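Side-chain contacts in 4-hydroxythreonine-4-phosphate dehydrogenase (Legionella pneumophila subsp. pneumophila, PDB 6XMY), which probably catalyses the NAD-dependent oxidation of 4-phosphooxy-L-threonine, a step in pyridoxine 5'-phosphate biosynthesis that uses a divalent metal ion: residues H138-A143 with V165-P170; A283-L288 with R294-H299; V152-C157 with K161-T166. All blocks are in the same frame, centred on the assembly; numbering follows the deposited sequence.

Contact 1. Residues H138-A143 with V165-P170; sequences HTEFFA and VTTHLP. With ZN (zinc ion), chain K; SO4 (sulfate ion), chain C.
E140 OE2 and T167 OG1 make the direct link between helix and loop, a hydrogen bond of 2.6 Å donated by the threonine. The two side chains approach from opposite directions, and the hydroxyl meets its oxygen from above the carboxylate plane, 42° out of it. A bend at chi2 of 71° folds the glutamate back toward the start of its own helix, where T136 OG1, just ahead of the helix, hydrogen-bonds OE1. Water 1 donates to that same OE1 at 2.7 Å and to sulfate O3, joining carboxylate and anion. O3 is held further by T139, through its backbone N at 2.9 Å and OG1 at 2.7 Å. H138 grips sulfate O2 in the same double way, its backbone N and its ND1 each 2.8 Å away, so the anion sits at the ring edge. On the loop side H168 NE2 binds the zinc at 2.3 Å; two waters and H268 are its other ligands. An anion held by the first backbone NH groups of a helix is a classic anion-binding site; H138 and T139 are predicted substrate ligands, and the sulfate, itself probably from the crystallisation liquor, probably marks the substrate phosphate's place beside the zinc site.

Contact 2. Residues A283-L288 with R294-H299; sequences AVNITL and RTSVDH. With NAD (nicotinamide-adenine-dinucleotide), chain B; SO4 (sulfate ion), chain C.
R294 rises from the same sheet face as N285, T287 and S296, and its side chain slants across T287 on the neighbouring strand to reach a sulfate. CB starts the climb, CG packs on F142 of helix 138-145, and a bend at chi2 (-101°) turns the chain so that CD lies 3.3 Å from T287 OG1. Beyond it the guanidinium is clamped: NH1 donates to T287 OG1 at 2.8 Å, slightly tilted from the guanidinium plane, and to sulfate O1 at 3.0 Å. NH2 reaches the same O1 at 2.9 Å and also T120 OG1, while O1 lies in the guanidinium plane at its edge. N285, with CG anti to the backbone N (chi1 164°), extends its ND2 to O1 too, giving that oxygen three N-H donors from two residues. The amide also donates to water 4, which bridges to V297 O and to the nicotinamide amide N7N. S296 OG is occupied by V297 O, on an in-plane lone pair at 3.0 Å, and takes only a weak bond from N7N. Further along, the H299 ring has V297 CB over one face and adenine N6A of NAD over the other, 3.3 Å above the plane, and H299 O comes to 3.1 Å from NAD C4N. Cationic and amide donors converging on one oxygen would favour an anionic group, consistent with the predicted substrate roles of N285 and R294, and the same hairpin sets the nicotinamide beside that pocket.

Contact 3. Residues V152-C157 with K161-T166; sequences VMMLAC and KVALVT
Strands 152-156 and 161-164 run antiparallel at 161°, with L155 and V162 as a hydrogen-bonded pair: V162 N to L155 O is 2.8 Å and L155 N to V162 O is 2.9 Å. A further bond of 3.1 Å joins L164 N to M153 O. At the other half of this pair a water stands in for the direct bond: water 6 accepts from M153 N and donates to L164 O. On one face M154, A156, K161 and A163 come together. M154 is extended, with CG anti to the backbone N (chi1 -177°), until a turn at chi3 brings its methyl over the lysine: CE lies 3.9 Å from K161 CD, the two chains crossing at a slant. The lysine's CG also rests on A156 CB, 4.0 Å away, so its aliphatic part lies along both methionine and alanine. Its last torsion bends NZ back toward the turn, where water 7 carries it to C157 O. Next to this group V152 CG1 packs on A163 CB at 3.8 Å, and helix 180-197 covers V152 and M154. The other face carries L155, modelled in two conformers, and V162, which packs on L275 of helix 268-279. This is a beta hairpin in the middle of the protein's sheet structure, its strands bordered by 284-288 and 262-265; helix 180-197 covers the M154 face and helix 268-279 covers L155 and V162, while M153 borders the sulfate site.

Overall arrangement
Contacts 3 and 2 are two beta hairpins set side by side, their centres 9 Å apart, with strands 284-288 and 152-156 as hydrogen-bonded neighbours. Contact 1 lies 11 Å from contact 3 and 13 Å from contact 2, centre to centre. Along the chain, helix 138-145 leads into the hairpin of contact 3, whose second strand runs into the loop that completes contact 1; contact 2 follows more than a hundred residues later. R294 packs against H138, T139 and F142, and M153 against T139 and T167, closing the three round the sulfate. The predicted substrate site is thus assembled from distant parts of the chain, next to both the nicotinamide of NAD and the zinc.

Contact 1. Residues H138-A143 with V165-P170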
loop_
_atom_site.group_PDB
_atom_site.type_symbol
_atom_site.label_atom_id
_atom_site.label_comp_id
_atom_site.label_asym_id
_atom_site.label_seq_id
_atom_site.Cartn_x
_atom_site.Cartn_y
_atom_site.Cartn_z
ATOM N N HIS A 138 2.672 7.460 0.251
ATOM C CA HIS A 138 1.227 7.530 0.023
ATOM C C HIS A 138 0.470 7.489 1.341
ATOM O O HIS A 138 -0.560 8.155 1.501
ATOM C CB HIS A 138 0.729 6.321 -0.778
ATOM C CG HIS A 138 1.136 6.275 -2.223
ATOM N ND1 HIS A 138 2.249 5.586 -2.659
ATOM C CD2 HIS A 138 0.518 6.734 -3.338
ATOM C CE1 HIS A 138 2.318 5.652 -3.979
ATOM N NE2 HIS A 138 1.280 6.347 -4.417
ATOM N N THR A 139 0.933 6.653 2.273
ATOM C CA THR A 139 0.176 6.389 3.491
ATOM C C THR A 139 -0.029 7.670 4.287
ATOM O O THR A 139 -1.154 7.992 4.700
ATOM C CB THR A 139 0.921 5.336 4.320
ATOM O OG1 THR A 139 1.074 4.145 3.533
ATOM C CG2 THR A 139 0.160 5.010 5.593
ATOM N N GLU A 140 1.049 8.436 4.479
ATOM C CA GLU A 140 0.948 9.700 5.203
ATOM C C GLU A 140 0.216 10.752 4.379
ATOM O O GLU A 140 -0.537 11.570 4.927
ATOM C CB GLU A 140 2.339 10.209 5.576
ATOM C CG GLU A 140 3.079 9.360 6.604
ATOM C CD GLU A 140 3.538 8.020 6.058
ATOM O OE1 GLU A 140 3.977 7.965 4.889
ATOM O OE2 GLU A 140 3.438 7.014 6.794
ATOM N N PHE A 141 0.433 10.757 3.060
ATOM C CA PHE A 141 -0.281 11.697 2.205
ATOM C C PHE A 141 -1.785 11.514 2.347
ATOM O O PHE A 141 -2.529 12.487 2.504
ATOM C CB PHE A 141 0.134 11.540 0.740
ATOM C CG PHE A 141 -0.703 12.371 -0.201
ATOM C CD1 PHE A 141 -0.377 13.695 -0.461
ATOM C CD2 PHE A 141 -1.841 11.842 -0.788
ATOM C CE1 PHE A 141 -1.160 14.470 -1.316
ATOM C CE2 PHE A 141 -2.628 12.612 -1.626
ATOM C CZ PHE A 141 -2.285 13.926 -1.890
ATOM N N PHE A 142 -2.253 10.263 2.288
ATOM C CA PHE A 142 -3.691 10.021 2.362
ATOM C C PHE A 142 -4.228 10.291 3.762
ATOM O O PHE A 142 -5.343 10.802 3.914
ATOM C CB PHE A 142 -4.017 8.594 1.913
ATOM C CG PHE A 142 -3.752 8.328 0.445
ATOM C CD1 PHE A 142 -4.160 9.234 -0.525
ATOM C CD2 PHE A 142 -3.119 7.155 0.038
ATOM C CE1 PHE A 142 -3.918 8.986 -1.870
ATOM C CE2 PHE A 142 -2.879 6.903 -1.309
ATOM C CZ PHE A 142 -3.286 7.814 -2.256
ATOM N N ALA A 143 -3.461 9.941 4.798
ATOM C CA ALA A 143 -3.872 10.280 6.157
ATOM C C ALA A 143 -4.090 11.782 6.301
ATOM O O ALA A 143 -5.105 12.228 6.851
ATOM C CB ALA A 143 -2.822 9.785 7.157
ATOM N N VAL A 165 3.986 -0.330 13.162
ATOM C CA VAL A 165 3.720 0.750 14.106
ATOM C C VAL A 165 4.252 2.065 13.561
ATOM O O VAL A 165 3.624 3.118 13.721
ATOM C CB VAL A 165 4.290 0.429 15.500
ATOM C CG1 VAL A 165 4.093 1.622 16.447
ATOM C CG2 VAL A 165 3.655 -0.850 16.063
ATOM N N THR A 166 5.438 2.028 12.951
ATOM C CA THR A 166 6.028 3.170 12.273
ATOM C C THR A 166 6.394 2.774 10.849
ATOM O O THR A 166 6.714 1.614 10.576
ATOM C CB THR A 166 7.279 3.705 13.004
ATOM O OG1 THR A 166 8.344 2.738 12.972
ATOM C CG2 THR A 166 6.932 4.069 14.443
ATOM N N THR A 167 6.333 3.751 9.931
ATOM C CA THR A 167 6.492 3.469 8.511
ATOM C C THR A 167 7.808 4.056 8.030
ATOM O O THR A 167 8.883 3.488 8.313
ATOM C CB THR A 167 5.290 3.990 7.709
ATOM O OG1 THR A 167 5.211 5.415 7.848
ATOM C CG2 THR A 167 4.004 3.356 8.190
ATOM N N HIS A 168 7.799 5.162 7.308
ATOM C CA HIS A 168 9.005 5.663 6.669
ATOM C C HIS A 168 9.615 6.719 7.588
ATOM O O HIS A 168 9.320 7.911 7.494
ATOM C CB HIS A 168 8.709 6.104 5.236
ATOM C CG HIS A 168 8.410 4.951 4.313
ATOM N ND1 HIS A 168 7.177 4.750 3.735
ATOM C CD2 HIS A 168 9.187 3.918 3.903
ATOM C CE1 HIS A 168 7.206 3.651 3.005
ATOM N NE2 HIS A 168 8.419 3.130 3.080
ATOM N N LEU A 169 10.451 6.247 8.518
ATOM C CA LEU A 169 11.255 7.044 9.431
ATOM C C LEU A 169 12.709 6.632 9.301
ATOM O O LEU A 169 13.004 5.449 9.104
ATOM C CB LEU A 169 10.876 6.771 10.891
ATOM C CG LEU A 169 9.535 7.260 11.403
ATOM C CD1 LEU A 169 9.388 6.800 12.826
ATOM C CD2 LEU A 169 9.453 8.778 11.314
ATOM N N PRO A 170 13.638 7.570 9.464
ATOM C CA PRO A 170 15.031 7.174 9.706
ATOM C C PRO A 170 15.088 6.327 10.963
ATOM O O PRO A 170 14.330 6.542 11.913
ATOM C CB PRO A 170 15.742 8.512 9.925
ATOM C CG PRO A 170 14.848 9.539 9.311
ATOM C CD PRO A 170 13.461 9.031 9.518
HETATM ZN ZN ZN K . 8.963 1.105 2.146
HETATM S S SO4 C . 3.437 4.062 0.824
HETATM O O1 SO4 C . 2.202 3.325 0.564
HETATM O O2 SO4 C . 3.711 4.944 -0.306
HETATM O O3 SO4 C . 3.236 4.887 2.013
HETATM O O4 SO4 C . 4.595 3.174 1.016
HETATM O O HOH W 1 4.911 5.539 4.117
HETATM O O HOH W 2 7.673 2.094 0.603
HETATM O O HOH W 3 7.251 0.464 2.495
#

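Contact 2. Residues A283-L288 with R294-H299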
loop_
_atom_site.group_PDB
_atom_site.type_symbol
_atom_site.label_atom_id
_atom_site.label_comp_id
_atom_site.label_asym_id
_atom_site.label_seq_id
_atom_site.Cartn_x
_atom_site.Cartn_y
_atom_site.Cartn_z
ATOM N N ALA A 283 2.227 -9.985 -2.702
ATOM C CA ALA A 283 1.839 -9.201 -1.543
ATOM C C ALA A 283 1.272 -7.846 -1.946
ATOM O O ALA A 283 1.628 -7.274 -2.985
ATOM C CB ALA A 283 3.027 -9.005 -0.603
ATOM N N VAL A 284 0.392 -7.335 -1.088
ATOM C CA VAL A 284 -0.317 -6.083 -1.292
ATOM C C VAL A 284 -0.088 -5.212 -0.071
ATOM O O VAL A 284 -0.158 -5.692 1.063
ATOM C CB VAL A 284 -1.825 -6.345 -1.456
ATOM C CG1 VAL A 284 -2.605 -5.029 -1.589
ATOM C CG2 VAL A 284 -2.076 -7.256 -2.654
ATOM N N ASN A 285 0.190 -3.935 -0.306
ATOM C CA ASN A 285 0.230 -2.930 0.743
ATOM C C ASN A 285 -1.157 -2.313 0.796
ATOM O O ASN A 285 -1.627 -1.749 -0.197
ATOM C CB ASN A 285 1.315 -1.898 0.411
ATOM C CG ASN A 285 1.201 -0.601 1.205
ATOM O OD1 ASN A 285 0.472 -0.500 2.200
ATOM N ND2 ASN A 285 1.935 0.413 0.751
ATOM N N ILE A 286 -1.842 -2.485 1.917
ATOM C CA ILE A 286 -3.171 -1.920 2.098
ATOM C C ILE A 286 -3.123 -0.925 3.248
ATOM O O ILE A 286 -2.537 -1.212 4.301
ATOM C CB ILE A 286 -4.239 -3.004 2.314
ATOM C CG1 ILE A 286 -5.602 -2.348 2.508
ATOM C CG2 ILE A 286 -3.908 -3.890 3.484
ATOM C CD1 ILE A 286 -6.683 -3.308 2.450
ATOM N N THR A 287 -3.727 0.248 3.040
ATOM C CA THR A 287 -3.791 1.265 4.078
ATOM C C THR A 287 -5.096 1.099 4.847
ATOM O O THR A 287 -6.182 1.115 4.252
ATOM C CB THR A 287 -3.713 2.667 3.482
ATOM O OG1 THR A 287 -2.502 2.803 2.731
ATOM C CG2 THR A 287 -3.746 3.705 4.592
ATOM N N LEU A 288 -4.991 0.939 6.164
ATOM C CA LEU A 288 -6.154 0.793 7.027
ATOM C C LEU A 288 -6.460 2.116 7.711
ATOM O O LEU A 288 -5.550 2.814 8.169
ATOM C CB LEU A 288 -5.874 -0.256 8.103
ATOM C CG LEU A 288 -5.264 -1.555 7.594
ATOM C CD1 LEU A 288 -4.999 -2.481 8.773
ATOM C CD2 LEU A 288 -6.144 -2.223 6.535
ATOM N N ARG A 294 -7.809 1.753 -0.160
ATOM C CA ARG A 294 -6.599 2.013 -0.931
ATOM C C ARG A 294 -5.650 0.841 -0.773
ATOM O O ARG A 294 -5.249 0.512 0.349
ATOM C CB ARG A 294 -5.908 3.315 -0.509
ATOM C CG ARG A 294 -4.605 3.569 -1.274
ATOM C CD ARG A 294 -3.392 3.199 -0.436
ATOM N NE ARG A 294 -2.149 3.201 -1.213
ATOM C CZ ARG A 294 -0.930 3.289 -0.682
ATOM N NH1 ARG A 294 -0.783 3.422 0.630
ATOM N NH2 ARG A 294 0.143 3.270 -1.464
ATOM N N THR A 295 -5.294 0.215 -1.891
ATOM C CA THR A 295 -4.260 -0.809 -1.929
ATOM C C THR A 295 -3.118 -0.333 -2.814
ATOM O O THR A 295 -3.200 0.702 -3.489
ATOM C CB THR A 295 -4.805 -2.145 -2.445
ATOM O OG1 THR A 295 -5.243 -1.984 -3.799
ATOM C CG2 THR A 295 -5.964 -2.621 -1.586
ATOM N N SER A 296 -2.054 -1.131 -2.828
ATOM C CA SER A 296 -0.820 -0.725 -3.476
ATOM C C SER A 296 0.017 -1.951 -3.797
ATOM O O SER A 296 -0.071 -2.988 -3.124
ATOM C CB SER A 296 -0.039 0.209 -2.557
ATOM O OG SER A 296 1.159 0.643 -3.171
ATOM N N VAL A 297 0.879 -1.789 -4.807
ATOM C CA VAL A 297 1.965 -2.736 -4.992
ATOM C C VAL A 297 2.859 -2.724 -3.760
ATOM O O VAL A 297 2.874 -1.771 -2.974
ATOM C CB VAL A 297 2.786 -2.404 -6.245
ATOM C CG1 VAL A 297 1.949 -2.596 -7.497
ATOM C CG2 VAL A 297 3.369 -0.994 -6.148
ATOM N N ASP A 298 3.622 -3.808 -3.596
ATOM C CA ASP A 298 4.567 -3.950 -2.493
ATOM C C ASP A 298 6.003 -3.702 -2.937
ATOM O O ASP A 298 6.945 -4.240 -2.344
ATOM C CB ASP A 298 4.443 -5.323 -1.833
ATOM C CG ASP A 298 5.059 -6.420 -2.665
ATOM O OD1 ASP A 298 5.157 -6.256 -3.898
ATOM O OD2 ASP A 298 5.477 -7.444 -2.081
ATOM N N HIS A 299 6.192 -2.903 -3.978
ATOM C CA HIS A 299 7.512 -2.679 -4.537
ATOM C C HIS A 299 7.591 -1.247 -5.030
ATOM O O HIS A 299 6.593 -0.521 -5.068
ATOM C CB HIS A 299 7.815 -3.667 -5.665
ATOM C CG HIS A 299 6.855 -3.582 -6.811
ATOM N ND1 HIS A 299 6.848 -2.524 -7.696
ATOM C CD2 HIS A 299 5.877 -4.427 -7.224
ATOM C CE1 HIS A 299 5.905 -2.716 -8.601
ATOM N NE2 HIS A 299 5.299 -3.863 -8.339
HETATM P PA NAD B . 12.204 -1.190 -5.745
HETATM O O1A NAD B . 12.154 -0.130 -6.828
HETATM O O2A NAD B . 11.192 -2.279 -5.455
HETATM O O5B NAD B . 13.619 -2.027 -6.260
HETATM C C5B NAD B . 13.929 -3.097 -5.399
HETATM C C4B NAD B . 14.333 -4.331 -6.226
HETATM O O4B NAD B . 13.127 -5.005 -6.657
HETATM C C3B NAD B . 15.100 -3.870 -7.496
HETATM O O3B NAD B . 16.088 -4.861 -7.719
HETATM C C2B NAD B . 13.975 -3.855 -8.573
HETATM O O2B NAD B . 14.447 -4.121 -9.862
HETATM C C1B NAD B . 13.107 -5.059 -8.090
HETATM N N9A NAD B . 11.693 -4.912 -8.419
HETATM C C8A NAD B . 10.747 -3.991 -7.934
HETATM N N7A NAD B . 9.544 -4.183 -8.448
HETATM C C5A NAD B . 9.682 -5.277 -9.291
HETATM C C6A NAD B . 8.773 -5.963 -10.122
HETATM N N6A NAD B . 7.471 -5.576 -10.169
HETATM N N1A NAD B . 9.193 -7.029 -10.866
HETATM C C2A NAD B . 10.512 -7.379 -10.768
HETATM N N3A NAD B . 11.492 -6.824 -10.030
HETATM C C4A NAD B . 11.027 -5.757 -9.292
HETATM O O3 NAD B . 12.438 -0.338 -4.387
HETATM P PN NAD B . 13.699 0.513 -3.942
HETATM O O1N NAD B . 13.922 0.439 -2.451
HETATM O O2N NAD B . 14.738 0.492 -5.014
HETATM O O5D NAD B . 13.105 2.182 -4.043
HETATM C C5D NAD B . 12.859 2.646 -5.329
HETATM C C4D NAD B . 11.852 3.791 -5.207
HETATM O O4D NAD B . 10.537 3.202 -5.038
HETATM C C3D NAD B . 12.129 4.631 -3.912
HETATM O O3D NAD B . 11.808 5.953 -4.237
HETATM C C2D NAD B . 11.114 4.050 -2.901
HETATM O O2D NAD B . 10.657 4.958 -1.938
HETATM C C1D NAD B . 9.947 3.817 -3.900
HETATM N N1N NAD B . 8.939 2.839 -3.364
HETATM C C2N NAD B . 7.627 3.179 -3.552
HETATM C C3N NAD B . 6.611 2.335 -3.097
HETATM C C7N NAD B . 5.228 2.794 -3.367
HETATM O O7N NAD B . 5.014 3.830 -4.001
HETATM N N7N NAD B . 4.206 1.993 -2.900
HETATM C C4N NAD B . 6.937 1.133 -2.442
HETATM C C5N NAD B . 8.295 0.808 -2.276
HETATM C C6N NAD B . 9.301 1.681 -2.737
HETATM S S SO4 C . 3.437 4.062 0.824
HETATM O O1 SO4 C . 2.202 3.325 0.564
HETATM O O2 SO4 C . 3.711 4.944 -0.306
HETATM O O3 SO4 C . 3.236 4.887 2.013
HETATM O O4 SO4 C . 4.595 3.174 1.016
HETATM O O HOH W 4 4.126 -0.328 -1.132
HETATM O O HOH W 5 -7.912 0.134 2.272
#

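Contact 3. Residues V152-C157 with K161-T166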
loop_
_atom_site.group_PDB
_atom_site.type_symbol
_atom_site.label_atom_id
_atom_site.label_comp_id
_atom_site.label_asym_id
_atom_site.label_seq_id
_atom_site.Cartn_x
_atom_site.Cartn_y
_atom_site.Cartn_z
ATOM N N VAL A 152 -2.829 2.822 9.207
ATOM C CA VAL A 152 -1.913 1.708 9.410
ATOM C C VAL A 152 -1.529 1.143 8.053
ATOM O O VAL A 152 -2.399 0.834 7.229
ATOM C CB VAL A 152 -2.527 0.601 10.287
ATOM C CG1 VAL A 152 -1.532 -0.559 10.425
ATOM C CG2 VAL A 152 -2.934 1.144 11.647
ATOM N N MET A 153 -0.231 1.011 7.824
ATOM C CA MET A 153 0.282 0.305 6.658
ATOM C C MET A 153 0.364 -1.178 6.993
ATOM O O MET A 153 1.030 -1.572 7.961
ATOM C CB MET A 153 1.669 0.813 6.276
ATOM C CG MET A 153 2.358 -0.059 5.229
ATOM S SD MET A 153 4.061 0.415 4.861
ATOM C CE MET A 153 3.828 2.123 4.371
ATOM N N MET A 154 -0.310 -1.998 6.200
ATOM C CA MET A 154 -0.285 -3.440 6.395
ATOM C C MET A 154 0.039 -4.093 5.067
ATOM O O MET A 154 -0.645 -3.851 4.072
ATOM C CB MET A 154 -1.613 -3.972 6.945
ATOM C CG MET A 154 -1.576 -5.465 7.224
ATOM S SD MET A 154 -3.128 -6.111 7.861
ATOM C CE MET A 154 -4.123 -6.164 6.378
ATOM N N LEU A 155 1.093 -4.888 5.033
ATOM C CA LEU A 155 1.351 -5.731 3.875
ATOM C C LEU A 155 0.723 -7.100 4.101
ATOM O O LEU A 155 0.734 -7.633 5.220
ATOM C CB LEU A 155 2.852 -5.834 3.574
ATOM C CG LEU A 155 3.379 -4.721 2.644
ATOM C CD1 LEU A 155 3.350 -3.347 3.320
ATOM C CD2 LEU A 155 4.777 -5.033 2.122
ATOM N N ALA A 156 0.158 -7.660 3.038
ATOM C CA ALA A 156 -0.636 -8.872 3.156
ATOM C C ALA A 156 -0.328 -9.810 2.005
ATOM O O ALA A 156 -0.297 -9.393 0.844
ATOM C CB ALA A 156 -2.133 -8.535 3.158
ATOM N N CYS A 157 -0.105 -11.074 2.341
ATOM C CA CYS A 157 0.016 -12.151 1.372
ATOM C C CYS A 157 -0.565 -13.401 2.021
ATOM O O CYS A 157 -0.985 -13.375 3.179
ATOM C CB CYS A 157 1.473 -12.345 0.939
ATOM S SG CYS A 157 2.610 -12.721 2.313
ATOM N N LYS A 161 0.258 -11.466 7.329
ATOM C CA LYS A 161 -0.026 -10.043 7.293
ATOM C C LYS A 161 0.914 -9.377 8.283
ATOM O O LYS A 161 1.099 -9.876 9.397
ATOM C CB LYS A 161 -1.479 -9.773 7.706
ATOM C CG LYS A 161 -2.523 -10.322 6.738
ATOM C CD LYS A 161 -3.917 -9.996 7.235
ATOM C CE LYS A 161 -4.993 -10.419 6.242
ATOM N NZ LYS A 161 -4.988 -11.891 5.980
ATOM N N VAL A 162 1.523 -8.262 7.878
ATOM C CA VAL A 162 2.439 -7.513 8.735
ATOM C C VAL A 162 2.010 -6.056 8.730
ATOM O O VAL A 162 2.064 -5.394 7.686
ATOM C CB VAL A 162 3.904 -7.646 8.299
ATOM C CG1 VAL A 162 4.778 -6.758 9.175
ATOM C CG2 VAL A 162 4.359 -9.098 8.392
ATOM N N ALA A 163 1.583 -5.559 9.885
ATOM C CA ALA A 163 1.268 -4.153 10.070
ATOM C C ALA A 163 2.426 -3.484 10.792
ATOM O O ALA A 163 3.096 -4.101 11.623
ATOM C CB ALA A 163 -0.006 -3.994 10.901
ATOM N N LEU A 164 2.644 -2.211 10.487
ATOM C CA LEU A 164 3.764 -1.454 11.026
ATOM C C LEU A 164 3.278 -0.424 12.035
ATOM O O LEU A 164 2.290 0.279 11.794
ATOM C CB LEU A 164 4.520 -0.751 9.897
ATOM C CG LEU A 164 5.134 -1.650 8.818
ATOM C CD1 LEU A 164 5.814 -0.797 7.768
ATOM C CD2 LEU A 164 6.107 -2.678 9.428
ATOM N N VAL A 165 3.986 -0.330 13.162
ATOM C CA VAL A 165 3.720 0.750 14.106
ATOM C C VAL A 165 4.252 2.065 13.561
ATOM O O VAL A 165 3.624 3.118 13.721
ATOM C CB VAL A 165 4.290 0.429 15.500
ATOM C CG1 VAL A 165 4.093 1.622 16.447
ATOM C CG2 VAL A 165 3.655 -0.850 16.063
ATOM N N THR A 166 5.438 2.028 12.951
ATOM C CA THR A 166 6.028 3.170 12.273
ATOM C C THR A 166 6.394 2.774 10.849
ATOM O O THR A 166 6.714 1.614 10.576
ATOM C CB THR A 166 7.279 3.705 13.004
ATOM O OG1 THR A 166 8.344 2.738 12.972
ATOM C CG2 THR A 166 6.932 4.069 14.443
HETATM O O HOH W 6 1.591 1.900 9.712
HETATM O O HOH W 7 -3.415 -11.831 3.598
HETATM O O HOH W 8 -2.598 -14.025 5.514
#